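TT1561 protein (Thermus thermophilus, PDB 1UF3) is of unknown function but binds calcium and, as a member of the calcineurin-like metallophosphoesterase superfamily, may act as a phosphoesterase. Local coordinates at residues V5-G16 and A33-P44; P181-Q191 and W200-E211. All coordinates share one frame; numbering follows the deposited sequence.

Interaction 1: residues V5-G16 and A33-P44; sequences VRYILATSNPMG and ADAIALIGNLMP. With CA (calcium ion), chain S.
Strands 7-12 and 35-39 run parallel, their axes 25° apart, with Ile8 level with Ala35 and Ser12 level with Ile39. The ladder between them includes Leu9 N to Ala35 O (2.9 Å) and Ala37 N to Leu9 O (2.9 Å), and past the strand ends Met15 N still reaches Asn41 O. At the other end Asp34 bridges backbone and metal. Its OD1 binds calcium at 2.2 Å, while OD2 is gripped on its anti side by Arg6 N (2.9 Å) and Tyr7 N (2.8 Å) from opposite faces of the carboxylate, which fixes the rotation of the group. Three waters, Gly32 O of the same chain and Met1 N of the second subunit are among the other ligands. Where the strands finish, Asn13 and Asn41 lie side by side with their amides steeply inclined. With CG anti to its own N (chi1 -162°), Asn13 turns OD1 to Asn41 N (3.1 Å) and, more weakly, to Asn41 ND2; a cis peptide precedes Asn41, whose OD1 is taken by Gln73 N. A leucine in place of Asn13 would probably leave Asn41 N without this acceptor and the Asn41 amide held less firmly. Strands 7-12 and 35-39, with the helices between them, form a beta-alpha-beta crossover: Phe24 of helix 18-25 packs on Leu9, Thr11 and Ile36, while strands 211-216 and 66-69 continue the sheet beyond 7-12 and 35-39, respectively.

Interaction 2: residues P181-Q191 and W200-E211; sequences PLLVLVAGKGQ and WVVVPGDLSEGE
Leu183 turns its CG away from the backbone N (chi1 159°), which carries CD1 across to Val202 CG2 at 3.7 Å and to Trp200 CE3 at 3.8 Å, meeting the indole obliquely. The same Val202 methyl sits over the centre of one face of the Trp200 ring, so leucine, valine and indole interlock on one side of the sheet. Also on this side, Leu185 lies alongside Val202, its CD2 touching both Val202 CB and the Pro204 ring. Beneath the side chains the strands 183-186 and 200-203 are joined in parallel register, Val202 N meeting Val184 O at 2.8 Å in an almost straight bond (177°). On the reverse side Val184 packs against Val201. Beyond the ladder, the extended chain of Glu211 reaches the loop 188-190 that follows strand 183-186. Its OE1 takes Gly190 N at 2.9 Å on the syn side and Asp206 N at 3.0 Å through the anti lone pair, so one carboxylate oxygen ties together the two turns that follow the strands. Val203 CG1 lies against Gly190 O at 3.4 Å. Lys189 runs beside Asp206 through its methylenes, CG lying 3.2 Å from OD2, while its ammonium stands farther off, with no direct salt bridge. Gly188 to Gln191 follow a core strand where calcineurin-like phosphoesterases usually carry a Gly-His-x-His metal motif; a lysine and a glutamine stand at the probable histidine positions, consistent with a degenerate version of that site.

How the interactions relate
From the N terminus, the chain leaves strand 7-12, passes through helices 18-25 and 27-31, and returns beside it in 35-39, where interaction 1 closes the first crossover. It then builds further strands of that sheet and crosses to the second one before interaction 2 opens at 181-191; a short excursion through strand 192-196 brings 200-211 back to close it. The two loops therefore follow in series, neither nested nor crossed. They nonetheless meet in space, since Ser12 OG lies 2.5 Å from Gly205 O and Thr11 OG1 lies 2.8 Å from Glu211 O, both probable hydrogen bonds. Residues 204-211 thus join the two sheets, leading into strand 211-216 beside 7-12.

Interaction 1: residues V5-G16 and A33-P44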
# COMPACT_ATOMS: atom_id res chain seq x y z
N VAL A 5 -3.59 6.42 14.05
CA VAL A 5 -4.36 5.44 14.78
C VAL A 5 -5.83 5.86 14.89
O VAL A 5 -6.11 6.93 15.42
CB VAL A 5 -3.83 5.30 16.20
CG1 VAL A 5 -4.78 4.39 17.01
CG2 VAL A 5 -2.41 4.75 16.17
N ARG A 6 -6.74 5.03 14.39
CA ARG A 6 -8.16 5.30 14.49
C ARG A 6 -8.85 4.17 15.27
O ARG A 6 -9.72 4.44 16.10
CB ARG A 6 -8.83 5.43 13.12
CG ARG A 6 -10.36 5.66 13.24
CD ARG A 6 -11.07 6.12 11.95
NE ARG A 6 -12.52 6.09 12.13
CZ ARG A 6 -13.43 6.08 11.15
NH1 ARG A 6 -13.05 6.12 9.88
NH2 ARG A 6 -14.72 5.97 11.45
N TYR A 7 -8.46 2.93 14.98
CA TYR A 7 -9.03 1.76 15.64
C TYR A 7 -8.04 1.09 16.56
O TYR A 7 -6.89 0.84 16.18
CB TYR A 7 -9.53 0.76 14.59
CG TYR A 7 -10.59 1.36 13.72
CD1 TYR A 7 -10.25 2.02 12.53
CD2 TYR A 7 -11.92 1.34 14.13
CE1 TYR A 7 -11.23 2.67 11.78
CE2 TYR A 7 -12.90 1.99 13.38
CZ TYR A 7 -12.55 2.66 12.21
OH TYR A 7 -13.51 3.33 11.51
N ILE A 8 -8.49 0.79 17.77
CA ILE A 8 -7.64 0.15 18.75
C ILE A 8 -8.25 -1.16 19.23
O ILE A 8 -9.42 -1.18 19.67
CB ILE A 8 -7.45 1.04 19.96
CG1 ILE A 8 -6.78 2.36 19.56
CG2 ILE A 8 -6.64 0.34 21.00
CD1 ILE A 8 -6.90 3.37 20.67
N LEU A 9 -7.48 -2.24 19.11
CA LEU A 9 -7.90 -3.57 19.58
C LEU A 9 -7.50 -3.57 21.06
O LEU A 9 -6.32 -3.34 21.42
CB LEU A 9 -7.16 -4.66 18.80
CG LEU A 9 -7.51 -6.11 19.08
CD1 LEU A 9 -8.99 -6.33 18.82
CD2 LEU A 9 -6.65 -7.03 18.18
N ALA A 10 -8.47 -3.81 21.94
CA ALA A 10 -8.22 -3.77 23.38
C ALA A 10 -8.83 -4.91 24.20
O ALA A 10 -9.81 -5.52 23.81
CB ALA A 10 -8.71 -2.43 23.92
N THR A 11 -8.24 -5.16 25.36
CA THR A 11 -8.68 -6.20 26.27
C THR A 11 -7.89 -6.05 27.55
O THR A 11 -6.92 -5.26 27.62
CB THR A 11 -8.42 -7.61 25.69
OG1 THR A 11 -9.09 -8.58 26.50
CG2 THR A 11 -6.92 -7.93 25.71
N SER A 12 -8.30 -6.79 28.58
CA SER A 12 -7.63 -6.73 29.87
C SER A 12 -7.53 -8.10 30.56
O SER A 12 -8.10 -9.08 30.12
CB SER A 12 -8.39 -5.80 30.81
OG SER A 12 -9.67 -6.36 31.08
N ASN A 13 -6.78 -8.12 31.65
CA ASN A 13 -6.64 -9.31 32.47
C ASN A 13 -6.59 -10.67 31.79
O ASN A 13 -7.38 -11.54 32.11
CB ASN A 13 -7.79 -9.31 33.49
CG ASN A 13 -7.52 -10.21 34.67
OD1 ASN A 13 -6.60 -9.97 35.45
ND2 ASN A 13 -8.32 -11.27 34.79
N PRO A 14 -5.66 -10.88 30.84
CA PRO A 14 -5.59 -12.20 30.17
C PRO A 14 -5.18 -13.35 31.13
O PRO A 14 -5.42 -14.52 30.85
CB PRO A 14 -4.55 -11.97 29.07
CG PRO A 14 -3.67 -10.86 29.63
CD PRO A 14 -4.71 -9.93 30.24
N MSE A 15 -4.57 -13.00 32.26
CA MSE A 15 -4.13 -13.95 33.27
C MSE A 15 -3.37 -15.19 32.77
O MSE A 15 -3.70 -16.33 33.13
CB MSE A 15 -5.34 -14.41 34.12
CG MSE A 15 -5.83 -13.40 35.16
SE MSE A 15 -4.72 -13.22 36.71
CE MSE A 15 -5.25 -14.88 37.60
N GLY A 16 -2.36 -14.97 31.93
CA GLY A 16 -1.55 -16.07 31.44
C GLY A 16 -2.15 -16.98 30.39
O GLY A 16 -1.51 -17.96 29.99
N ALA A 33 -7.22 -3.21 12.84
CA ALA A 33 -6.76 -2.43 13.99
C ALA A 33 -5.45 -1.70 13.68
O ALA A 33 -4.59 -2.25 12.98
CB ALA A 33 -6.55 -3.33 15.18
N ASP A 34 -5.30 -0.50 14.24
CA ASP A 34 -4.10 0.31 14.04
C ASP A 34 -3.17 0.21 15.21
O ASP A 34 -1.97 0.49 15.10
CB ASP A 34 -4.47 1.76 13.81
CG ASP A 34 -5.48 1.91 12.72
OD1 ASP A 34 -5.24 1.35 11.62
OD2 ASP A 34 -6.53 2.54 12.98
N ALA A 35 -3.73 -0.19 16.35
CA ALA A 35 -2.96 -0.34 17.55
C ALA A 35 -3.62 -1.36 18.50
O ALA A 35 -4.75 -1.80 18.27
CB ALA A 35 -2.81 0.97 18.22
N ILE A 36 -2.89 -1.74 19.55
CA ILE A 36 -3.39 -2.68 20.54
C ILE A 36 -3.10 -2.07 21.90
O ILE A 36 -2.03 -1.49 22.12
CB ILE A 36 -2.64 -4.03 20.48
CG1 ILE A 36 -3.05 -4.81 19.23
CG2 ILE A 36 -2.87 -4.80 21.76
CD1 ILE A 36 -2.23 -6.08 18.96
N ALA A 37 -4.07 -2.16 22.80
CA ALA A 37 -3.88 -1.67 24.15
C ALA A 37 -4.26 -2.83 25.06
O ALA A 37 -5.32 -3.43 24.90
CB ALA A 37 -4.76 -0.47 24.42
N LEU A 38 -3.38 -3.17 26.00
CA LEU A 38 -3.67 -4.31 26.86
C LEU A 38 -3.39 -4.01 28.33
O LEU A 38 -2.29 -3.58 28.72
CB LEU A 38 -2.89 -5.53 26.36
CG LEU A 38 -3.17 -6.89 26.99
CD1 LEU A 38 -2.64 -8.06 26.11
CD2 LEU A 38 -2.54 -6.88 28.35
N ILE A 39 -4.42 -4.23 29.15
CA ILE A 39 -4.38 -3.99 30.58
C ILE A 39 -4.18 -5.31 31.34
O ILE A 39 -4.80 -6.30 30.98
CB ILE A 39 -5.73 -3.36 31.06
CG1 ILE A 39 -6.08 -2.12 30.23
CG2 ILE A 39 -5.61 -2.96 32.51
CD1 ILE A 39 -5.16 -0.93 30.47
N GLY A 40 -3.34 -5.31 32.37
CA GLY A 40 -3.11 -6.53 33.13
C GLY A 40 -4.36 -7.00 33.87
O GLY A 40 -5.42 -6.40 33.72
N ASN A 41 -4.27 -8.07 34.67
CA ASN A 41 -3.05 -8.84 34.90
C ASN A 41 -2.64 -9.58 33.64
O ASN A 41 -3.43 -10.32 33.07
CB ASN A 41 -3.27 -9.88 36.02
CG ASN A 41 -3.76 -9.26 37.31
OD1 ASN A 41 -3.07 -8.45 37.93
ND2 ASN A 41 -4.96 -9.65 37.73
N LEU A 42 -1.40 -9.40 33.21
CA LEU A 42 -0.94 -10.13 32.04
C LEU A 42 -0.79 -11.59 32.45
O LEU A 42 -1.17 -12.50 31.72
CB LEU A 42 0.42 -9.62 31.56
CG LEU A 42 0.54 -8.29 30.79
CD1 LEU A 42 0.10 -7.12 31.66
CD2 LEU A 42 2.01 -8.12 30.37
N MSE A 43 -0.24 -11.78 33.64
CA MSE A 43 0.07 -13.10 34.22
C MSE A 43 -0.44 -13.20 35.65
O MSE A 43 -0.60 -12.19 36.33
CB MSE A 43 1.59 -13.28 34.31
CG MSE A 43 2.32 -13.53 33.02
SE MSE A 43 1.96 -15.31 32.49
CE MSE A 43 1.95 -15.01 30.57
N PRO A 44 -0.67 -14.44 36.14
CA PRO A 44 -1.13 -14.63 37.51
C PRO A 44 0.11 -14.39 38.36
O PRO A 44 1.23 -14.49 37.86
CB PRO A 44 -1.53 -16.11 37.56
CG PRO A 44 -1.80 -16.45 36.13
CD PRO A 44 -0.72 -15.70 35.39
CA CA S . -5.94 0.19 9.92
O HOH W 1 -3.88 -1.26 10.39
O HOH W 2 -4.64 1.70 8.44
O HOH W 3 -5.56 -1.32 8.12

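Interaction 2: residues P181-Q191 and W200-E211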
# COMPACT_ATOMS: atom_id res chain seq x y z
N PRO A 181 -8.28 13.18 29.73
CA PRO A 181 -7.85 12.36 28.60
C PRO A 181 -8.98 12.11 27.66
O PRO A 181 -10.15 12.13 28.06
CB PRO A 181 -7.37 11.07 29.25
CG PRO A 181 -8.22 11.00 30.54
CD PRO A 181 -8.17 12.44 31.01
N LEU A 182 -8.63 11.85 26.42
CA LEU A 182 -9.57 11.54 25.38
C LEU A 182 -10.15 10.15 25.56
O LEU A 182 -11.35 9.94 25.37
CB LEU A 182 -8.87 11.61 24.04
CG LEU A 182 -9.75 11.22 22.87
CD1 LEU A 182 -10.74 12.34 22.65
CD2 LEU A 182 -8.89 11.01 21.61
N LEU A 183 -9.29 9.19 25.89
CA LEU A 183 -9.72 7.81 26.11
C LEU A 183 -9.04 7.28 27.37
O LEU A 183 -7.90 7.62 27.67
CB LEU A 183 -9.37 6.91 24.91
CG LEU A 183 -9.27 5.39 25.16
CD1 LEU A 183 -10.68 4.80 25.45
CD2 LEU A 183 -8.65 4.72 23.95
N VAL A 184 -9.78 6.47 28.12
CA VAL A 184 -9.26 5.85 29.33
C VAL A 184 -9.68 4.39 29.22
O VAL A 184 -10.87 4.08 29.05
CB VAL A 184 -9.91 6.45 30.62
CG1 VAL A 184 -9.33 5.75 31.88
CG2 VAL A 184 -9.65 7.93 30.70
N LEU A 185 -8.70 3.50 29.25
CA LEU A 185 -9.00 2.07 29.18
C LEU A 185 -8.77 1.47 30.58
O LEU A 185 -7.75 1.75 31.23
CB LEU A 185 -8.08 1.38 28.16
CG LEU A 185 -8.52 1.44 26.69
CD1 LEU A 185 -7.38 0.96 25.78
CD2 LEU A 185 -9.74 0.55 26.48
N VAL A 186 -9.71 0.66 31.07
CA VAL A 186 -9.52 0.05 32.40
C VAL A 186 -9.84 -1.44 32.36
O VAL A 186 -10.52 -1.93 31.47
CB VAL A 186 -10.41 0.74 33.50
CG1 VAL A 186 -9.99 2.19 33.69
CG2 VAL A 186 -11.89 0.64 33.12
N ALA A 187 -9.32 -2.17 33.33
CA ALA A 187 -9.57 -3.60 33.41
C ALA A 187 -11.01 -3.88 33.84
O ALA A 187 -11.60 -3.12 34.60
CB ALA A 187 -8.60 -4.25 34.42
N GLY A 188 -11.58 -4.97 33.36
CA GLY A 188 -12.93 -5.31 33.77
C GLY A 188 -13.58 -6.34 32.89
O GLY A 188 -13.19 -6.52 31.73
N LYS A 189 -14.59 -7.02 33.43
CA LYS A 189 -15.34 -8.04 32.69
C LYS A 189 -16.60 -7.39 32.15
O LYS A 189 -17.22 -6.56 32.82
CB LYS A 189 -15.68 -9.22 33.61
CG LYS A 189 -14.46 -10.03 34.05
CD LYS A 189 -14.82 -11.19 34.98
CE LYS A 189 -15.26 -10.68 36.35
NZ LYS A 189 -15.77 -11.79 37.19
N GLY A 190 -16.98 -7.77 30.93
CA GLY A 190 -18.15 -7.20 30.29
C GLY A 190 -17.78 -5.92 29.56
O GLY A 190 -17.58 -4.88 30.20
N GLN A 191 -17.70 -5.98 28.23
CA GLN A 191 -17.33 -4.79 27.48
C GLN A 191 -18.40 -3.73 27.67
O GLN A 191 -19.58 -4.01 27.58
CB GLN A 191 -17.18 -5.09 25.98
CG GLN A 191 -16.26 -6.26 25.64
CD GLN A 191 -17.02 -7.58 25.58
OE1 GLN A 191 -17.82 -7.88 26.46
NE2 GLN A 191 -16.76 -8.36 24.55
N TRP A 200 -13.73 9.54 27.41
CA TRP A 200 -14.39 8.29 27.05
C TRP A 200 -13.72 7.17 27.85
O TRP A 200 -12.54 6.88 27.66
CB TRP A 200 -14.23 8.04 25.55
CG TRP A 200 -14.94 6.81 25.01
CD1 TRP A 200 -16.14 6.30 25.41
CD2 TRP A 200 -14.52 6.00 23.89
NE1 TRP A 200 -16.51 5.25 24.62
CE2 TRP A 200 -15.54 5.03 23.68
CE3 TRP A 200 -13.40 6.00 23.05
CZ2 TRP A 200 -15.47 4.09 22.67
CZ3 TRP A 200 -13.33 5.04 22.02
CH2 TRP A 200 -14.36 4.10 21.84
N VAL A 201 -14.46 6.56 28.77
CA VAL A 201 -13.91 5.48 29.59
C VAL A 201 -14.44 4.16 29.08
O VAL A 201 -15.65 3.92 29.02
CB VAL A 201 -14.28 5.64 31.06
CG1 VAL A 201 -13.67 4.49 31.88
CG2 VAL A 201 -13.79 6.97 31.57
N VAL A 202 -13.50 3.30 28.71
CA VAL A 202 -13.82 2.00 28.15
C VAL A 202 -13.30 0.81 28.96
O VAL A 202 -12.15 0.80 29.42
CB VAL A 202 -13.22 1.86 26.70
CG1 VAL A 202 -13.48 0.45 26.16
CG2 VAL A 202 -13.84 2.95 25.77
N VAL A 203 -14.18 -0.17 29.13
CA VAL A 203 -13.86 -1.42 29.79
C VAL A 203 -13.87 -2.29 28.55
O VAL A 203 -14.93 -2.63 28.02
CB VAL A 203 -14.98 -1.82 30.80
CG1 VAL A 203 -14.79 -3.24 31.27
CG2 VAL A 203 -14.95 -0.87 31.99
N PRO A 204 -12.69 -2.62 28.02
CA PRO A 204 -12.60 -3.43 26.81
C PRO A 204 -12.99 -4.88 26.93
O PRO A 204 -13.25 -5.53 25.92
CB PRO A 204 -11.15 -3.24 26.39
CG PRO A 204 -10.45 -3.16 27.70
CD PRO A 204 -11.35 -2.21 28.48
N GLY A 205 -13.04 -5.40 28.15
CA GLY A 205 -13.38 -6.80 28.32
C GLY A 205 -12.28 -7.55 29.04
O GLY A 205 -11.17 -7.04 29.25
N ASP A 206 -12.59 -8.79 29.43
CA ASP A 206 -11.64 -9.63 30.14
C ASP A 206 -11.25 -10.79 29.21
O ASP A 206 -12.10 -11.64 28.88
CB ASP A 206 -12.32 -10.16 31.42
CG ASP A 206 -11.36 -10.86 32.33
OD1 ASP A 206 -10.61 -11.69 31.81
OD2 ASP A 206 -11.37 -10.58 33.54
N LEU A 207 -9.99 -10.83 28.77
CA LEU A 207 -9.54 -11.89 27.84
C LEU A 207 -9.58 -13.28 28.48
O LEU A 207 -9.69 -14.29 27.78
CB LEU A 207 -8.12 -11.61 27.32
CG LEU A 207 -7.83 -11.72 25.82
CD1 LEU A 207 -6.45 -12.29 25.60
CD2 LEU A 207 -8.84 -12.57 25.12
N SER A 208 -9.46 -13.33 29.80
CA SER A 208 -9.53 -14.61 30.51
C SER A 208 -10.94 -15.18 30.30
O SER A 208 -11.16 -16.37 30.42
CB SER A 208 -9.27 -14.44 32.02
OG SER A 208 -10.40 -13.90 32.67
N GLU A 209 -11.89 -14.29 29.98
CA GLU A 209 -13.26 -14.70 29.73
C GLU A 209 -13.47 -14.68 28.22
O GLU A 209 -14.60 -14.83 27.74
CB GLU A 209 -14.25 -13.74 30.39
CG GLU A 209 -14.03 -13.51 31.88
CD GLU A 209 -14.27 -14.75 32.73
OE1 GLU A 209 -14.09 -14.66 33.96
OE2 GLU A 209 -14.64 -15.81 32.18
N GLY A 210 -12.36 -14.49 27.50
CA GLY A 210 -12.38 -14.45 26.05
C GLY A 210 -12.83 -13.13 25.41
O GLY A 210 -12.85 -13.02 24.19
N GLU A 211 -13.16 -12.13 26.22
CA GLU A 211 -13.66 -10.86 25.69
C GLU A 211 -12.64 -9.81 25.22
O GLU A 211 -11.55 -9.68 25.78
CB GLU A 211 -14.56 -10.17 26.71
CG GLU A 211 -15.45 -11.10 27.52
CD GLU A 211 -16.13 -10.36 28.66
OE1 GLU A 211 -15.44 -9.58 29.35
OE2 GLU A 211 -17.34 -10.58 28.88